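Local coordinates for VC0179-like protein (Escherichia coli, PDB 4XJ6) that is a bacterial cyclic GMP-AMP synthase homologue that probably joins nucleoside triphosphates into a cyclic dinucleotide, using magnesium ions at its nucleotidyltransferase site, at residues A83-L88 with L153-T158; I147-L152 with V249-V254. All blocks are in the same frame, centred on the assembly; numbering follows the deposited sequence.

Interaction 1 of 2, residues A83-L88 with L153-T158; sequences ADLARL and LLLVDT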
loop_
_atom_site.group_PDB
_atom_site.type_symbol
_atom_site.label_atom_id
_atom_site.label_comp_id
_atom_site.label_asym_id
_atom_site.label_seq_id
_atom_site.Cartn_x
_atom_site.Cartn_y
_atom_site.Cartn_z
ATOM N N ALA A 83 -28.631 8.202 -5.372
ATOM C CA ALA A 83 -29.182 9.436 -5.918
ATOM C C ALA A 83 -28.067 10.332 -6.447
ATOM O O ALA A 83 -28.210 10.964 -7.493
ATOM C CB ALA A 83 -29.995 10.171 -4.862
ATOM N N ASP A 84 -26.955 10.374 -5.719
ATOM C CA ASP A 84 -25.823 11.214 -6.088
ATOM C C ASP A 84 -25.191 10.740 -7.393
ATOM O O ASP A 84 -24.941 11.540 -8.297
ATOM C CB ASP A 84 -24.780 11.225 -4.971
ATOM C CG ASP A 84 -23.753 12.324 -5.147
ATOM O OD1 ASP A 84 -23.989 13.244 -5.962
ATOM O OD2 ASP A 84 -22.713 12.277 -4.457
ATOM N N LEU A 85 -24.939 9.436 -7.485
ATOM C CA LEU A 85 -24.365 8.845 -8.689
ATOM C C LEU A 85 -25.311 9.004 -9.872
ATOM O O LEU A 85 -24.873 9.187 -11.008
ATOM C CB LEU A 85 -24.044 7.366 -8.464
ATOM C CG LEU A 85 -23.321 6.674 -9.621
ATOM C CD1 LEU A 85 -22.028 7.408 -9.964
ATOM C CD2 LEU A 85 -23.048 5.213 -9.290
ATOM N N ALA A 86 -26.608 8.932 -9.592
ATOM C CA ALA A 86 -27.629 9.146 -10.611
ATOM C C ALA A 86 -27.513 10.551 -11.181
ATOM O O ALA A 86 -27.537 10.742 -12.396
ATOM C CB ALA A 86 -29.020 8.915 -10.036
ATOM N N ARG A 87 -27.375 11.530 -10.293
ATOM C CA ARG A 87 -27.224 12.921 -10.699
ATOM C C ARG A 87 -25.954 13.133 -11.515
ATOM O O ARG A 87 -25.994 13.735 -12.587
ATOM C CB ARG A 87 -27.216 13.840 -9.480
ATOM C CG ARG A 87 -28.561 13.954 -8.786
ATOM C CD ARG A 87 -28.567 15.088 -7.778
ATOM N NE ARG A 87 -27.629 14.859 -6.683
ATOM C CZ ARG A 87 -27.940 14.224 -5.558
ATOM N NH1 ARG A 87 -29.165 13.748 -5.384
ATOM N NH2 ARG A 87 -27.030 14.061 -4.607
ATOM N N LEU A 88 -24.834 12.635 -10.998
ATOM C CA LEU A 88 -23.535 12.787 -11.650
ATOM C C LEU A 88 -23.522 12.229 -13.069
ATOM O O LEU A 88 -23.010 12.867 -13.987
ATOM C CB LEU A 88 -22.446 12.105 -10.823
ATOM C CG LEU A 88 -22.136 12.743 -9.471
ATOM C CD1 LEU A 88 -21.224 11.844 -8.652
ATOM C CD2 LEU A 88 -21.509 14.114 -9.671
ATOM N N LEU A 153 -15.077 7.804 -7.622
ATOM C CA LEU A 153 -14.963 7.289 -6.263
ATOM C C LEU A 153 -16.187 6.469 -5.874
ATOM O O LEU A 153 -16.071 5.454 -5.189
ATOM C CB LEU A 153 -14.761 8.435 -5.268
ATOM C CG LEU A 153 -13.370 9.072 -5.257
ATOM C CD1 LEU A 153 -13.351 10.296 -4.351
ATOM C CD2 LEU A 153 -12.319 8.051 -4.830
ATOM N N LEU A 154 -17.359 6.911 -6.319
ATOM C CA LEU A 154 -18.600 6.190 -6.050
ATOM C C LEU A 154 -18.668 4.874 -6.817
ATOM O O LEU A 154 -19.341 3.935 -6.394
ATOM C CB LEU A 154 -19.811 7.057 -6.394
ATOM C CG LEU A 154 -20.191 8.119 -5.361
ATOM C CD1 LEU A 154 -21.417 8.896 -5.819
ATOM C CD2 LEU A 154 -20.425 7.481 -3.997
ATOM N N LEU A 155 -17.974 4.814 -7.950
ATOM C CA LEU A 155 -17.912 3.588 -8.737
ATOM C C LEU A 155 -16.993 2.564 -8.082
ATOM O O LEU A 155 -17.233 1.360 -8.159
ATOM C CB LEU A 155 -17.440 3.881 -10.160
ATOM C CG LEU A 155 -18.386 4.726 -11.013
ATOM C CD1 LEU A 155 -17.886 4.796 -12.443
ATOM C CD2 LEU A 155 -19.804 4.176 -10.963
ATOM N N VAL A 156 -15.937 3.052 -7.440
ATOM C CA VAL A 156 -15.048 2.191 -6.675
ATOM C C VAL A 156 -15.785 1.666 -5.451
ATOM O O VAL A 156 -15.724 0.474 -5.140
ATOM C CB VAL A 156 -13.771 2.932 -6.242
ATOM C CG1 VAL A 156 -12.997 2.108 -5.232
ATOM C CG2 VAL A 156 -12.906 3.251 -7.452
ATOM N N ASP A 157 -16.486 2.566 -4.768
ATOM C CA ASP A 157 -17.279 2.201 -3.602
ATOM C C ASP A 157 -18.337 1.171 -3.972
ATOM O O ASP A 157 -18.560 0.210 -3.239
ATOM C CB ASP A 157 -17.941 3.435 -2.989
ATOM C CG ASP A 157 -16.952 4.335 -2.277
ATOM O OD1 ASP A 157 -15.773 3.948 -2.162
ATOM O OD2 ASP A 157 -17.363 5.422 -1.820
ATOM N N THR A 158 -18.975 1.374 -5.119
ATOM C CA THR A 158 -19.970 0.436 -5.628
ATOM C C THR A 158 -19.395 -0.970 -5.759
ATOM O O THR A 158 -20.018 -1.947 -5.346
ATOM C CB THR A 158 -20.514 0.885 -6.996
ATOM O OG1 THR A 158 -21.224 2.120 -6.848
ATOM C CG2 THR A 158 -21.460 -0.156 -7.563
#
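Leu-154 pushes its CD1 methyl between the side chains of helix 79-90, where it meets Leu-85 CB at 4.0 Å and Leu-88 CD1 at 4.1 Å. Leu-154 CD1 also lies 3.9 Å from Asp-84 OD2, so a single carbon atom touches three residues of the opposing helix. Leu-85 answers from its own side: CG is anti to the backbone N (chi1 -175°), and the two methyls at the end of the chain reach Leu-155, with CD2 to CD2 at 3.8 Å. The Leu-85 and Leu-155 side chains cross at about a right angle. The axes of 83-88 and 153-158 come within 10.8 Å, their N-to-C directions 135° apart, nearer antiparallel than parallel.

Thr-158 turns its hydroxyl back into its own helix, where OG1 donates to Leu-154 O at 2.7 Å. That oxygen also accepts Thr-158 N, the two donors arriving from opposite faces of the carbonyl plane. Helix 24-57 covers Leu-155 and Thr-158 through Val-44, while Val-74 lies against Leu-85. Because no hydrogen bond or salt bridge spans the two segments, the helices are joined here by leucine packing; Thr-158 OG1 and Asp-84 OD1, paired with Arg-87 NH2, find partners within their own helices.

Interaction 2 of 2, residues I147-L152 with V249-V254; sequences IGHTLL and VRRWSV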
loop_
_atom_site.group_PDB
_atom_site.type_symbol
_atom_site.label_atom_id
_atom_site.label_comp_id
_atom_site.label_asym_id
_atom_site.label_seq_id
_atom_site.Cartn_x
_atom_site.Cartn_y
_atom_site.Cartn_z
ATOM N N ILE A 147 -13.439 14.194 -15.904
ATOM C CA ILE A 147 -14.470 13.464 -15.175
ATOM C C ILE A 147 -14.382 13.740 -13.671
ATOM O O ILE A 147 -13.299 13.705 -13.086
ATOM C CB ILE A 147 -14.364 11.944 -15.437
ATOM C CG1 ILE A 147 -14.557 11.654 -16.928
ATOM C CG2 ILE A 147 -15.377 11.179 -14.599
ATOM C CD1 ILE A 147 -14.410 10.194 -17.301
ATOM N N GLY A 148 -15.528 14.029 -13.061
ATOM C CA GLY A 148 -15.591 14.347 -11.645
ATOM C C GLY A 148 -15.036 13.254 -10.753
ATOM O O GLY A 148 -15.191 12.065 -11.042
ATOM N N HIS A 149 -14.388 13.657 -9.663
ATOM C CA HIS A 149 -13.737 12.707 -8.769
ATOM C C HIS A 149 -14.753 11.900 -7.966
ATOM O O HIS A 149 -14.533 10.724 -7.685
ATOM C CB HIS A 149 -12.777 13.434 -7.820
ATOM C CG HIS A 149 -13.461 14.167 -6.707
ATOM N ND1 HIS A 149 -13.285 13.836 -5.380
ATOM C CD2 HIS A 149 -14.325 15.210 -6.723
ATOM C CE1 HIS A 149 -14.007 14.645 -4.626
ATOM N NE2 HIS A 149 -14.649 15.487 -5.416
ATOM N N THR A 150 -15.870 12.529 -7.613
ATOM C CA THR A 150 -16.911 11.871 -6.828
ATOM C C THR A 150 -17.516 10.695 -7.586
ATOM O O THR A 150 -17.770 9.636 -7.006
ATOM C CB THR A 150 -18.029 12.854 -6.447
ATOM O OG1 THR A 150 -17.476 13.939 -5.693
ATOM C CG2 THR A 150 -19.100 12.158 -5.620
ATOM N N LEU A 151 -17.744 10.892 -8.882
ATOM C CA LEU A 151 -18.297 9.853 -9.741
ATOM C C LEU A 151 -17.430 8.600 -9.704
ATOM O O LEU A 151 -17.919 7.500 -9.429
ATOM C CB LEU A 151 -18.426 10.369 -11.178
ATOM C CG LEU A 151 -19.326 9.628 -12.174
ATOM C CD1 LEU A 151 -19.729 10.568 -13.302
ATOM C CD2 LEU A 151 -18.655 8.386 -12.746
ATOM N N LEU A 152 -16.144 8.779 -9.987
ATOM C CA LEU A 152 -15.191 7.675 -10.034
ATOM C C LEU A 152 -15.041 7.000 -8.679
ATOM O O LEU A 152 -14.892 5.781 -8.591
ATOM C CB LEU A 152 -13.831 8.176 -10.521
ATOM C CG LEU A 152 -13.832 8.904 -11.867
ATOM C CD1 LEU A 152 -12.481 9.546 -12.126
ATOM C CD2 LEU A 152 -14.188 7.928 -12.966
ATOM N N VAL A 249 -10.236 18.802 1.662
ATOM C CA VAL A 249 -10.849 19.800 0.792
ATOM C C VAL A 249 -10.263 19.767 -0.617
ATOM O O VAL A 249 -10.766 20.429 -1.522
ATOM C CB VAL A 249 -10.688 21.216 1.373
ATOM C CG1 VAL A 249 -11.534 21.367 2.624
ATOM C CG2 VAL A 249 -9.226 21.502 1.680
ATOM N N ARG A 250 -9.197 18.995 -0.796
ATOM C CA ARG A 250 -8.592 18.827 -2.111
ATOM C C ARG A 250 -9.200 17.618 -2.813
ATOM O O ARG A 250 -9.266 16.528 -2.243
ATOM C CB ARG A 250 -7.074 18.672 -1.994
ATOM C CG ARG A 250 -6.403 19.781 -1.199
ATOM C CD ARG A 250 -5.072 19.321 -0.626
ATOM N NE ARG A 250 -4.687 20.102 0.546
ATOM C CZ ARG A 250 -3.725 21.018 0.556
ATOM N NH1 ARG A 250 -3.033 21.273 -0.547
ATOM N NH2 ARG A 250 -3.449 21.678 1.674
ATOM N N ARG A 251 -9.648 17.817 -4.048
ATOM C CA ARG A 251 -10.296 16.758 -4.812
ATOM C C ARG A 251 -9.276 15.829 -5.461
ATOM O O ARG A 251 -9.389 14.606 -5.375
ATOM C CB ARG A 251 -11.212 17.358 -5.882
ATOM C CG ARG A 251 -12.407 18.116 -5.324
ATOM C CD ARG A 251 -13.170 18.837 -6.425
ATOM N NE ARG A 251 -12.355 19.868 -7.061
ATOM C CZ ARG A 251 -12.794 20.687 -8.012
ATOM N NH1 ARG A 251 -14.046 20.598 -8.442
ATOM N NH2 ARG A 251 -11.980 21.595 -8.533
ATOM N N TRP A 252 -8.278 16.416 -6.113
ATOM C CA TRP A 252 -7.255 15.634 -6.794
ATOM C C TRP A 252 -5.863 15.916 -6.239
ATOM O O TRP A 252 -5.593 17.002 -5.724
ATOM C CB TRP A 252 -7.269 15.915 -8.299
ATOM C CG TRP A 252 -8.549 15.543 -8.994
ATOM C CD1 TRP A 252 -9.597 16.369 -9.275
ATOM C CD2 TRP A 252 -8.905 14.256 -9.509
ATOM N NE1 TRP A 252 -10.588 15.675 -9.926
ATOM C CE2 TRP A 252 -10.186 14.373 -10.083
ATOM C CE3 TRP A 252 -8.268 13.009 -9.535
ATOM C CZ2 TRP A 252 -10.840 13.298 -10.680
ATOM C CZ3 TRP A 252 -8.921 11.941 -10.128
ATOM C CH2 TRP A 252 -10.193 12.093 -10.690
ATOM N N SER A 253 -4.988 14.923 -6.354
ATOM C CA SER A 253 -3.577 15.085 -6.027
ATOM C C SER A 253 -2.723 14.373 -7.069
ATOM O O SER A 253 -2.887 13.175 -7.308
ATOM C CB SER A 253 -3.267 14.543 -4.630
ATOM O OG SER A 253 -1.873 14.559 -4.371
ATOM N N VAL A 254 -1.822 15.116 -7.700
ATOM C CA VAL A 254 -0.896 14.518 -8.653
ATOM C C VAL A 254 0.097 13.638 -7.903
ATOM O O VAL A 254 0.968 14.133 -7.182
ATOM C CB VAL A 254 -0.142 15.585 -9.472
ATOM C CG1 VAL A 254 0.940 14.935 -10.321
ATOM C CG2 VAL A 254 -1.116 16.366 -10.348
#
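Arg-251 NH2 is held by a salt bridge to Glu-144 OE1, and the aliphatic part of the same side chain lies on the ring of His-149. CG of Arg-251 sits 3.8 Å from the imidazole centroid, over the face and displaced toward the rim, a CH-pi contact whose closest ring atom is His-149 NE2 at 3.5 Å. The arginine chain bends at chi3 (-64°), and its guanidinium ends turned away from the helix, its plane steeply inclined to the ring. The opposite face of the imidazole has Thr-150 OG1 above it, also toward the rim.

His-149 CG stands between the backbone N and the carbonyl carbon (chi1 76°), and the imidazole edge faces the five-membered ring of Trp-252. This is an edge-to-face pair with centroids 5.8 Å apart and planes at 65°. The CB of His-149 also presses obliquely on Trp-252 CZ2, at 3.5 Å. Two more groups meet the rim of the indole: Ile-147 O lies 3.5 Å from CZ2, and Leu-152 CD1 comes in the ring plane to CH2 at 3.7 Å.

The contact buries His-149 ND1, for which the model offers no partner. With Arg-251 NE 5.2 Å from His-149 NE2, a positive charge on the imidazole would probably be somewhat disfavoured, though Glu-144 offsets the arginine. Pro-145, Asn-242 and Ala-244 also touch Trp-252. Gly-148 is the N-cap residue, so the indole packs against the very start of helix 149-166. A helix N terminus thus rests on the short edge strand 252-254, in the helix-against-sheet packing of a nucleotidyltransferase fold, with the Trp-252 side chain about 11 Å from a bound 3'-deoxy-GTP.

Overall arrangement
From the N terminus, the chain passes through helix 79-90, crosses strands 106-110 and 128-138, and enters helix 149-166, where interaction 1 closes a loop of 64 residues. The first turn of that helix, together with the loop before it, is then met by strand 252-254 in interaction 2, after 96 intervening residues that include the strands from 170-174 to 242-244. Along the sequence the two contacts cross, since 147-152 falls between the segments of interaction 1 while 249-254 lies beyond 153-158. Their centres are 13 Å apart, and Leu-88 CD1 packs on Thr-150 CG2 at 3.7 Å. Helix 149-166 therefore ties the N-terminal helices to the mixed sheet.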